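Local atomic coordinates of chitooligosaccharide oxidase (Gibberella zeae, PDB entry 6Y0R), a protein that oxidises the C1 hydroxyl of chitooligosaccharides to lactones, reducing molecular oxygen to hydrogen peroxide with the help of a bicovalently bound FAD. Residues A172-L177 / G380-V386; A229-Y235 / W312-H318; S356-V361 / G427-I432. One frame throughout, in Å; residues are numbered along the deposited sequence.

Interaction 1: residues A172-L177 / G380-V386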
loop_
_atom_site.group_PDB
_atom_site.type_symbol
_atom_site.label_atom_id
_atom_site.label_comp_id
_atom_site.label_asym_id
_atom_site.label_seq_id
_atom_site.Cartn_x
_atom_site.Cartn_y
_atom_site.Cartn_z
ATOM N N ALA A 172 -11.207 0.988 6.091
ATOM C CA ALA A 172 -10.074 1.307 6.986
ATOM C C ALA A 172 -10.569 1.992 8.270
ATOM O O ALA A 172 -10.015 1.733 9.341
ATOM C CB ALA A 172 -9.088 2.188 6.244
ATOM N N ARG A 173 -11.493 2.925 8.173
ATOM C CA ARG A 173 -11.828 3.728 9.369
ATOM C C ARG A 173 -12.576 2.828 10.345
ATOM O O ARG A 173 -12.520 3.124 11.541
ATOM C CB ARG A 173 -12.605 4.983 9.029
ATOM C CG ARG A 173 -11.772 5.955 8.203
ATOM C CD ARG A 173 -12.429 7.289 7.964
ATOM N NE ARG A 173 -12.519 8.119 9.167
ATOM C CZ ARG A 173 -13.587 8.271 9.920
ATOM N NH1 ARG A 173 -14.700 7.606 9.661
ATOM N NH2 ARG A 173 -13.522 9.097 10.946
ATOM N N LYS A 174 -13.194 1.742 9.890
ATOM C CA LYS A 174 -13.862 0.821 10.860
ATOM C C LYS A 174 -12.902 -0.246 11.379
ATOM O O LYS A 174 -12.965 -0.585 12.586
ATOM C CB LYS A 174 -15.072 0.170 10.213
ATOM C CG LYS A 174 -15.862 -0.743 11.131
ATOM C CD LYS A 174 -16.581 0.022 12.235
ATOM C CE LYS A 174 -17.274 -0.931 13.189
ATOM N NZ LYS A 174 -18.146 -0.176 14.101
ATOM N N HIS A 175 -12.050 -0.802 10.527
ATOM C CA HIS A 175 -11.289 -2.031 10.866
ATOM C C HIS A 175 -9.772 -1.798 10.855
ATOM O O HIS A 175 -9.048 -2.676 11.297
ATOM C CB HIS A 175 -11.677 -3.187 9.953
ATOM C CG HIS A 175 -13.071 -3.671 10.181
ATOM N ND1 HIS A 175 -13.449 -4.300 11.360
ATOM C CD2 HIS A 175 -14.177 -3.578 9.415
ATOM C CE1 HIS A 175 -14.757 -4.600 11.269
ATOM N NE2 HIS A 175 -15.232 -4.141 10.105
ATOM N N GLY A 176 -9.323 -0.628 10.428
ATOM C CA GLY A 176 -7.902 -0.265 10.449
ATOM C C GLY A 176 -7.209 -0.540 9.140
ATOM O O GLY A 176 -7.863 -0.968 8.164
ATOM N N LEU A 177 -5.888 -0.425 9.173
ATOM C CA LEU A 177 -5.035 -0.865 8.064
ATOM C C LEU A 177 -4.983 -2.375 8.076
ATOM O O LEU A 177 -5.329 -3.012 9.098
ATOM C CB LEU A 177 -3.616 -0.305 8.222
ATOM C CG LEU A 177 -3.519 1.208 8.339
ATOM C CD1 LEU A 177 -2.132 1.637 8.835
ATOM C CD2 LEU A 177 -3.878 1.866 7.029
ATOM N N GLY A 380 -8.127 9.647 9.309
ATOM C CA GLY A 380 -8.281 9.882 10.764
ATOM C C GLY A 380 -9.689 10.279 11.177
ATOM O O GLY A 380 -10.696 9.911 10.514
ATOM N N GLY A 381 -9.735 11.031 12.278
ATOM C CA GLY A 381 -10.972 11.494 12.902
ATOM C C GLY A 381 -11.200 10.734 14.202
ATOM O O GLY A 381 -10.580 9.685 14.422
ATOM N N THR A 382 -12.075 11.289 15.017
ATOM C CA THR A 382 -12.363 10.769 16.367
ATOM C C THR A 382 -12.549 9.250 16.362
ATOM O O THR A 382 -11.952 8.579 17.247
ATOM C CB THR A 382 -13.621 11.452 16.890
ATOM O OG1 THR A 382 -13.425 12.861 16.837
ATOM C CG2 THR A 382 -13.915 11.008 18.314
ATOM N N TYR A 383 -13.363 8.715 15.449
ATOM C CA TYR A 383 -13.783 7.295 15.466
ATOM C C TYR A 383 -12.940 6.396 14.561
ATOM O O TYR A 383 -13.198 5.199 14.541
ATOM C CB TYR A 383 -15.275 7.178 15.155
ATOM C CG TYR A 383 -16.106 7.894 16.178
ATOM C CD1 TYR A 383 -16.190 7.430 17.476
ATOM C CD2 TYR A 383 -16.750 9.057 15.867
ATOM C CE1 TYR A 383 -16.921 8.120 18.424
ATOM C CE2 TYR A 383 -17.523 9.745 16.788
ATOM C CZ TYR A 383 -17.570 9.286 18.091
ATOM O OH TYR A 383 -18.312 9.983 19.043
ATOM N N SER A 384 -11.903 6.909 13.894
ATOM C CA SER A 384 -11.117 6.082 12.949
ATOM C C SER A 384 -10.243 5.036 13.650
ATOM O O SER A 384 -9.449 5.349 14.557
ATOM C CB SER A 384 -10.248 6.957 12.096
ATOM O OG SER A 384 -9.391 6.117 11.355
ATOM N N ALA A 385 -10.303 3.803 13.186
ATOM C CA ALA A 385 -9.425 2.697 13.627
ATOM C C ALA A 385 -7.994 2.922 13.164
ATOM O O ALA A 385 -7.059 2.403 13.843
ATOM C CB ALA A 385 -9.971 1.414 13.099
ATOM N N VAL A 386 -7.800 3.636 12.047
ATOM C CA VAL A 386 -6.406 3.882 11.553
ATOM C C VAL A 386 -5.687 4.768 12.564
ATOM O O VAL A 386 -4.477 4.563 12.797
ATOM C CB VAL A 386 -6.410 4.463 10.128
ATOM C CG1 VAL A 386 -4.988 4.855 9.707
ATOM C CG2 VAL A 386 -6.996 3.452 9.165
HETATM O O HOH W 1 -14.628 10.418 13.394
#

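Interaction 2: residues A229-Y235 / W312-H318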
loop_
_atom_site.group_PDB
_atom_site.type_symbol
_atom_site.label_atom_id
_atom_site.label_comp_id
_atom_site.label_asym_id
_atom_site.label_seq_id
_atom_site.Cartn_x
_atom_site.Cartn_y
_atom_site.Cartn_z
ATOM N N ALA A 229 -17.575 -10.542 7.064
ATOM C CA ALA A 229 -17.740 -9.812 5.785
ATOM C C ALA A 229 -19.137 -9.234 5.777
ATOM O O ALA A 229 -20.121 -9.979 5.942
ATOM C CB ALA A 229 -17.491 -10.740 4.640
ATOM N N PRO A 230 -19.286 -7.902 5.611
ATOM C CA PRO A 230 -20.598 -7.283 5.640
ATOM C C PRO A 230 -21.566 -7.883 4.610
ATOM O O PRO A 230 -21.205 -8.088 3.435
ATOM C CB PRO A 230 -20.353 -5.818 5.294
ATOM C CG PRO A 230 -18.888 -5.582 5.643
ATOM C CD PRO A 230 -18.192 -6.912 5.537
ATOM N N GLU A 231 -22.779 -8.168 5.075
ATOM C CA GLU A 231 -23.913 -8.546 4.193
ATOM C C GLU A 231 -24.385 -7.321 3.396
ATOM O O GLU A 231 -24.802 -7.451 2.257
ATOM C CB GLU A 231 -25.024 -9.123 5.077
ATOM C CG GLU A 231 -26.294 -9.446 4.327
ATOM C CD GLU A 231 -26.214 -10.563 3.291
ATOM O OE1 GLU A 231 -25.202 -11.306 3.274
ATOM O OE2 GLU A 231 -27.162 -10.664 2.482
ATOM N N LYS A 232 -24.362 -6.155 4.017
ATOM C CA LYS A 232 -24.838 -4.892 3.440
ATOM C C LYS A 232 -23.737 -3.846 3.615
ATOM O O LYS A 232 -23.437 -3.441 4.763
ATOM C CB LYS A 232 -26.142 -4.455 4.094
ATOM C CG LYS A 232 -27.353 -5.343 3.776
ATOM C CD LYS A 232 -28.585 -4.945 4.518
ATOM C CE LYS A 232 -29.787 -5.827 4.219
ATOM N NZ LYS A 232 -29.675 -7.191 4.807
ATOM N N ILE A 233 -23.223 -3.375 2.491
ATOM C CA ILE A 233 -22.165 -2.340 2.483
ATOM C C ILE A 233 -22.478 -1.503 1.262
ATOM O O ILE A 233 -22.746 -2.056 0.203
ATOM C CB ILE A 233 -20.733 -2.916 2.529
ATOM C CG1 ILE A 233 -19.731 -1.764 2.445
ATOM C CG2 ILE A 233 -20.450 -3.955 1.455
ATOM C CD1 ILE A 233 -18.388 -2.085 3.031
ATOM N N THR A 234 -22.525 -0.201 1.440
ATOM C CA THR A 234 -22.996 0.729 0.414
ATOM C C THR A 234 -21.810 1.512 -0.147
ATOM O O THR A 234 -21.261 2.330 0.583
ATOM C CB THR A 234 -24.076 1.639 0.998
ATOM O OG1 THR A 234 -25.120 0.816 1.527
ATOM C CG2 THR A 234 -24.632 2.598 -0.025
ATOM N N TYR A 235 -21.569 1.400 -1.441
ATOM C CA TYR A 235 -20.593 2.283 -2.120
ATOM C C TYR A 235 -21.356 3.503 -2.568
ATOM O O TYR A 235 -22.582 3.441 -2.806
ATOM C CB TYR A 235 -19.833 1.588 -3.235
ATOM C CG TYR A 235 -20.642 1.076 -4.384
ATOM C CD1 TYR A 235 -21.006 1.919 -5.413
ATOM C CD2 TYR A 235 -20.879 -0.286 -4.505
ATOM C CE1 TYR A 235 -21.657 1.422 -6.535
ATOM C CE2 TYR A 235 -21.537 -0.788 -5.616
ATOM C CZ TYR A 235 -21.956 0.075 -6.614
ATOM O OH TYR A 235 -22.612 -0.389 -7.737
ATOM N N TRP A 312 -20.065 -7.711 0.729
ATOM C CA TRP A 312 -18.608 -7.489 0.715
ATOM C C TRP A 312 -17.989 -7.907 -0.622
ATOM O O TRP A 312 -17.180 -7.178 -1.221
ATOM C CB TRP A 312 -18.002 -8.248 1.894
ATOM C CG TRP A 312 -16.519 -8.152 1.910
ATOM C CD1 TRP A 312 -15.597 -9.110 1.624
ATOM C CD2 TRP A 312 -15.783 -6.949 2.158
ATOM N NE1 TRP A 312 -14.336 -8.594 1.699
ATOM C CE2 TRP A 312 -14.416 -7.278 2.055
ATOM C CE3 TRP A 312 -16.167 -5.633 2.445
ATOM C CZ2 TRP A 312 -13.408 -6.345 2.271
ATOM C CZ3 TRP A 312 -15.170 -4.725 2.689
ATOM C CH2 TRP A 312 -13.822 -5.071 2.595
ATOM N N MET A 313 -18.294 -9.110 -1.127
ATOM C CA MET A 313 -17.657 -9.582 -2.365
ATOM C C MET A 313 -18.124 -8.710 -3.538
ATOM O O MET A 313 -17.320 -8.450 -4.434
ATOM C CB MET A 313 -17.975 -11.063 -2.586
ATOM C CG MET A 313 -17.115 -11.712 -3.575
ATOM S SD MET A 313 -15.395 -11.883 -2.998
ATOM C CE MET A 313 -14.624 -11.056 -4.386
ATOM N N GLY A 314 -19.368 -8.232 -3.519
ATOM C CA GLY A 314 -19.910 -7.243 -4.480
ATOM C C GLY A 314 -19.148 -5.913 -4.449
ATOM O O GLY A 314 -18.883 -5.335 -5.522
ATOM N N LEU A 315 -18.781 -5.480 -3.257
ATOM C CA LEU A 315 -18.013 -4.231 -3.053
ATOM C C LEU A 315 -16.615 -4.452 -3.633
ATOM O O LEU A 315 -16.142 -3.572 -4.382
ATOM C CB LEU A 315 -18.037 -3.930 -1.550
ATOM C CG LEU A 315 -17.555 -2.564 -1.064
ATOM C CD1 LEU A 315 -16.082 -2.427 -1.221
ATOM C CD2 LEU A 315 -18.331 -1.419 -1.637
ATOM N N VAL A 316 -15.930 -5.552 -3.294
ATOM C CA VAL A 316 -14.588 -5.883 -3.839
ATOM C C VAL A 316 -14.645 -5.916 -5.368
ATOM O O VAL A 316 -13.754 -5.386 -6.044
ATOM C CB VAL A 316 -14.094 -7.220 -3.275
ATOM C CG1 VAL A 316 -12.851 -7.733 -3.998
ATOM C CG2 VAL A 316 -13.930 -7.139 -1.779
ATOM N N THR A 317 -15.700 -6.491 -5.918
ATOM C CA THR A 317 -15.810 -6.641 -7.377
ATOM C C THR A 317 -16.009 -5.241 -7.965
ATOM O O THR A 317 -15.441 -4.956 -9.015
ATOM C CB THR A 317 -16.862 -7.725 -7.662
ATOM O OG1 THR A 317 -18.125 -7.317 -7.151
ATOM C CG2 THR A 317 -16.463 -9.051 -7.089
ATOM N N HIS A 318 -16.847 -4.409 -7.359
ATOM C CA HIS A 318 -17.182 -3.078 -7.895
ATOM C C HIS A 318 -15.905 -2.254 -8.016
ATOM O O HIS A 318 -15.680 -1.653 -9.051
ATOM C CB HIS A 318 -18.199 -2.376 -7.002
ATOM C CG HIS A 318 -18.342 -0.934 -7.327
ATOM N ND1 HIS A 318 -18.931 -0.511 -8.512
ATOM C CD2 HIS A 318 -17.996 0.186 -6.637
ATOM C CE1 HIS A 318 -18.951 0.814 -8.530
ATOM N NE2 HIS A 318 -18.393 1.271 -7.394
#

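Interaction 3: residues S356-V361 / G427-I432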
loop_
_atom_site.group_PDB
_atom_site.type_symbol
_atom_site.label_atom_id
_atom_site.label_comp_id
_atom_site.label_asym_id
_atom_site.label_seq_id
_atom_site.Cartn_x
_atom_site.Cartn_y
_atom_site.Cartn_z
ATOM N N SER A 356 -4.216 27.438 -1.318
ATOM C CA SER A 356 -2.908 27.293 -2.015
ATOM C C SER A 356 -2.965 26.100 -2.950
ATOM O O SER A 356 -2.556 26.176 -4.101
ATOM C CB SER A 356 -1.759 27.127 -1.066
ATOM O OG SER A 356 -1.713 28.235 -0.191
ATOM N N PHE A 357 -3.451 24.971 -2.422
ATOM C CA PHE A 357 -3.616 23.722 -3.186
ATOM C C PHE A 357 -4.507 23.945 -4.407
ATOM O O PHE A 357 -4.154 23.591 -5.533
ATOM C CB PHE A 357 -4.150 22.662 -2.224
ATOM C CG PHE A 357 -4.514 21.364 -2.866
ATOM C CD1 PHE A 357 -3.570 20.600 -3.509
ATOM C CD2 PHE A 357 -5.798 20.858 -2.747
ATOM C CE1 PHE A 357 -3.915 19.392 -4.094
ATOM C CE2 PHE A 357 -6.139 19.649 -3.324
ATOM C CZ PHE A 357 -5.193 18.924 -4.008
ATOM N N VAL A 358 -5.714 24.478 -4.196
ATOM C CA VAL A 358 -6.702 24.698 -5.286
ATOM C C VAL A 358 -6.103 25.693 -6.313
ATOM O O VAL A 358 -6.299 25.486 -7.504
ATOM C CB VAL A 358 -8.028 25.198 -4.694
ATOM C CG1 VAL A 358 -8.919 25.736 -5.787
ATOM C CG2 VAL A 358 -8.741 24.119 -3.876
ATOM N N ASN A 359 -5.402 26.731 -5.846
ATOM C CA ASN A 359 -4.691 27.700 -6.741
ATOM C C ASN A 359 -3.725 26.951 -7.674
ATOM O O ASN A 359 -3.759 27.194 -8.901
ATOM C CB ASN A 359 -4.032 28.799 -5.902
ATOM C CG ASN A 359 -5.051 29.761 -5.311
ATOM O OD1 ASN A 359 -6.262 29.651 -5.570
ATOM N ND2 ASN A 359 -4.573 30.717 -4.530
ATOM N N PHE A 360 -2.932 26.007 -7.158
ATOM C CA PHE A 360 -1.996 25.197 -7.968
ATOM C C PHE A 360 -2.805 24.335 -8.938
ATOM O O PHE A 360 -2.511 24.274 -10.145
ATOM C CB PHE A 360 -1.075 24.350 -7.089
ATOM C CG PHE A 360 -0.032 23.607 -7.880
ATOM C CD1 PHE A 360 -0.356 22.443 -8.571
ATOM C CD2 PHE A 360 1.251 24.119 -8.010
ATOM C CE1 PHE A 360 0.592 21.780 -9.336
ATOM C CE2 PHE A 360 2.200 23.443 -8.758
ATOM C CZ PHE A 360 1.860 22.301 -9.438
ATOM N N VAL A 361 -3.846 23.665 -8.433
ATOM C CA VAL A 361 -4.661 22.758 -9.279
ATOM C C VAL A 361 -5.326 23.564 -10.409
ATOM O O VAL A 361 -5.389 23.044 -11.527
ATOM C CB VAL A 361 -5.716 22.039 -8.425
ATOM C CG1 VAL A 361 -6.787 21.387 -9.274
ATOM C CG2 VAL A 361 -5.037 21.026 -7.518
ATOM N N GLY A 427 5.180 19.810 -7.350
ATOM C CA GLY A 427 4.492 21.098 -7.151
ATOM C C GLY A 427 3.111 20.869 -6.539
ATOM O O GLY A 427 2.762 21.619 -5.606
ATOM N N LEU A 428 2.392 19.857 -7.009
ATOM C CA LEU A 428 1.058 19.477 -6.446
ATOM C C LEU A 428 1.215 19.201 -4.951
ATOM O O LEU A 428 0.448 19.733 -4.105
ATOM C CB LEU A 428 0.539 18.230 -7.159
ATOM C CG LEU A 428 -0.505 18.388 -8.246
ATOM C CD1 LEU A 428 -0.804 16.993 -8.790
ATOM C CD2 LEU A 428 -1.774 19.071 -7.711
ATOM N N ARG A 429 2.186 18.364 -4.597
ATOM C CA ARG A 429 2.372 17.986 -3.186
ATOM C C ARG A 429 2.817 19.200 -2.364
ATOM O O ARG A 429 2.296 19.443 -1.272
ATOM C CB ARG A 429 3.396 16.854 -3.096
ATOM C CG ARG A 429 3.639 16.434 -1.661
ATOM C CD ARG A 429 4.590 15.270 -1.575
ATOM N NE ARG A 429 5.945 15.782 -1.585
ATOM C CZ ARG A 429 6.739 15.810 -2.607
ATOM N NH1 ARG A 429 7.978 16.292 -2.475
ATOM N NH2 ARG A 429 6.304 15.329 -3.768
ATOM N N GLN A 430 3.812 19.936 -2.859
ATOM C CA GLN A 430 4.407 21.047 -2.087
ATOM C C GLN A 430 3.428 22.220 -1.961
ATOM O O GLN A 430 3.620 22.963 -0.993
ATOM C CB GLN A 430 5.735 21.494 -2.710
ATOM C CG GLN A 430 6.859 20.523 -2.416
ATOM C CD GLN A 430 8.188 21.011 -2.944
ATOM O OE1 GLN A 430 8.231 21.825 -3.858
ATOM N NE2 GLN A 430 9.264 20.494 -2.361
ATOM N N SER A 431 2.416 22.330 -2.829
ATOM C CA SER A 431 1.341 23.353 -2.673
ATOM C C SER A 431 0.703 23.195 -1.298
ATOM O O SER A 431 0.164 24.191 -0.778
ATOM C CB SER A 431 0.312 23.315 -3.759
ATOM O OG SER A 431 -0.517 22.152 -3.656
ATOM N N ILE A 432 0.733 21.980 -0.732
ATOM C CA ILE A 432 0.319 21.717 0.669
ATOM C C ILE A 432 1.539 21.653 1.589
ATOM O O ILE A 432 1.560 22.359 2.602
ATOM C CB ILE A 432 -0.525 20.433 0.740
ATOM C CG1 ILE A 432 -1.752 20.543 -0.165
ATOM C CG2 ILE A 432 -0.878 20.144 2.189
ATOM C CD1 ILE A 432 -2.516 19.285 -0.297
#

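Interaction 1: residues A172-L177 / G380-V386
R173 reaches from the short helix 172-175 to the loop 380-386 and grips the carbonyl oxygen of G380 side-on with two nitrogens. R173 NE lies 2.9 Å and R173 NH2 3.0 Å from G380 O, which sits in the guanidinium plane. The chain bends at chi3 (70°), and this turns the guanidinium edge toward the carbonyl. S384 CA lies over one face, toward its rim. A water ties NH2 of R173 to the backbone N of Y383, inside the type I turn from G381 to S384. NH1 is held elsewhere, by the carbonyls of P262 and I265, so the buried charge is ringed by oxygens that fix its rotation.

The backbone of R173 adds a nearly straight bond, A385 N to R173 O, 2.8 Å long at 166°. G176 leaves the helix with positive phi and brings its N against the A385 methyl, with A385 CB 3.4 Å from G176 N. V386 CG2 lies between A172 CB (3.8 Å) and L177 CD2 (4.1 Å), so the valine packs on the residues at both ends of 172-177. The contact joins the PCMH-type FAD-binding region to the loop after strand 371-378 of the seven-stranded antiparallel sheet. It lies near the cofactor site of this oxygen-dependent FAD-linked oxidoreductase, the side chain of L177 about 7 Å from the bound FAD.

Interaction 2: residues A229-Y235 / W312-H318
W312, the first residue of helix 312-320, sits against the loop at A229 and P230. The CB of A229 touches W312 CB at 3.7 Å. The proline ring lies beside the tryptophan, pointing the same way, with P230 CD 3.9 Å from W312 CE3. A hydrogen bond from W312 N to P230 O, 3.0 Å long, fixes the start of the helix to this loop. W142 of helix 134-145 also packs on both A229 and W312.

Beyond the loop, I233 is the bump that enters the hollow between W312 and L315. I233 CG2 meets L315 CB at 3.9 Å, while I233 CD1 comes to the edge of the indole near CZ3. Here the helix lies along strand 233-239 of the seven-stranded antiparallel sheet, next to the edge strand 305-310. The local axes of 233-235 and 312-318 are 8.6 Å apart and 21° from parallel. The helix directly follows strand 305-310 and folds back over the face of the sheet.

L315 CD2 then nestles against Y235, 3.7 Å from Y235 CB and near the plane of the ring. Past it, the phenol ring of Y235 and the imidazole of H318 stack face to face, with centroids 3.5 Å apart and planes at 8°. Y235 carries its ring between its own backbone N and carbonyl carbon (chi1 62°), which brings one flat face against H318. H318 CD2 lies over the centre of that face.

Interaction 3: residues S356-V361 / G427-I432
F357 and F360 of helix 351-367 pack against L428, S431 and I432 of helix 420-433 in an antiparallel helix pair. The local axes are 8.5 Å apart, at 158°. Both helices lie against the seven-stranded antiparallel sheet: F357 and L428 share L374, and V361 and L428 share W372, all on strand 371-378.

Aromatic contacts come first. The ring of F360 lies flat over the G427-L428 peptide, with F360 CZ 3.5 Å from both G427 C and L428 N. G427 has no side chain, and the ring comes right onto the backbone here. The ring of F357 is sandwiched. V361 CG2 lies over one face. I432 CD1 lies over the opposite face in a CH-pi contact, 4.0 Å from the F357 centroid and 25° off the normal. L428 crosses F360 at about a right angle, with L428 CG 3.7 Å from F360 CE1.

Leucine and valine branches complete the apolar packing. L428 CD2 touches V361 CG2 at 3.8 Å.

Polar groups form no hydrogen bond across the pair. S356 OG has a weak bond to A352 O, and S431 OG turns back onto its own helix. With chi1 at 71°, S431 OG sits between the backbone N and the carbonyl carbon and gives its hydrogen to L428 O at 2.6 Å. S431 OG also lies in the plane of the F357 ring, at its edge, 3.4 Å from F357 CD1.

All three contacts involve the seven-stranded antiparallel sheet. Interaction 1 uses the loop after strand 371-378 and ties the FAD-binding part to the sheet near the bound FAD. Interactions 2 and 3 pack helices on that sheet, at strands 233-239 and 371-378. Along the chain, interaction 2 is nested inside the loop closed by interaction 1, interactions 1 and 3 cross, and interactions 2 and 3 come in series. Interactions 1 and 2 are neighbours, with centres about 18 Å apart and nearest atoms about 6 Å apart. Interaction 3 is remote: centre to centre it is about 26 Å from interaction 1 and about 34 Å from interaction 2. Only interaction 1 thus bridges the two parts beside the cofactor.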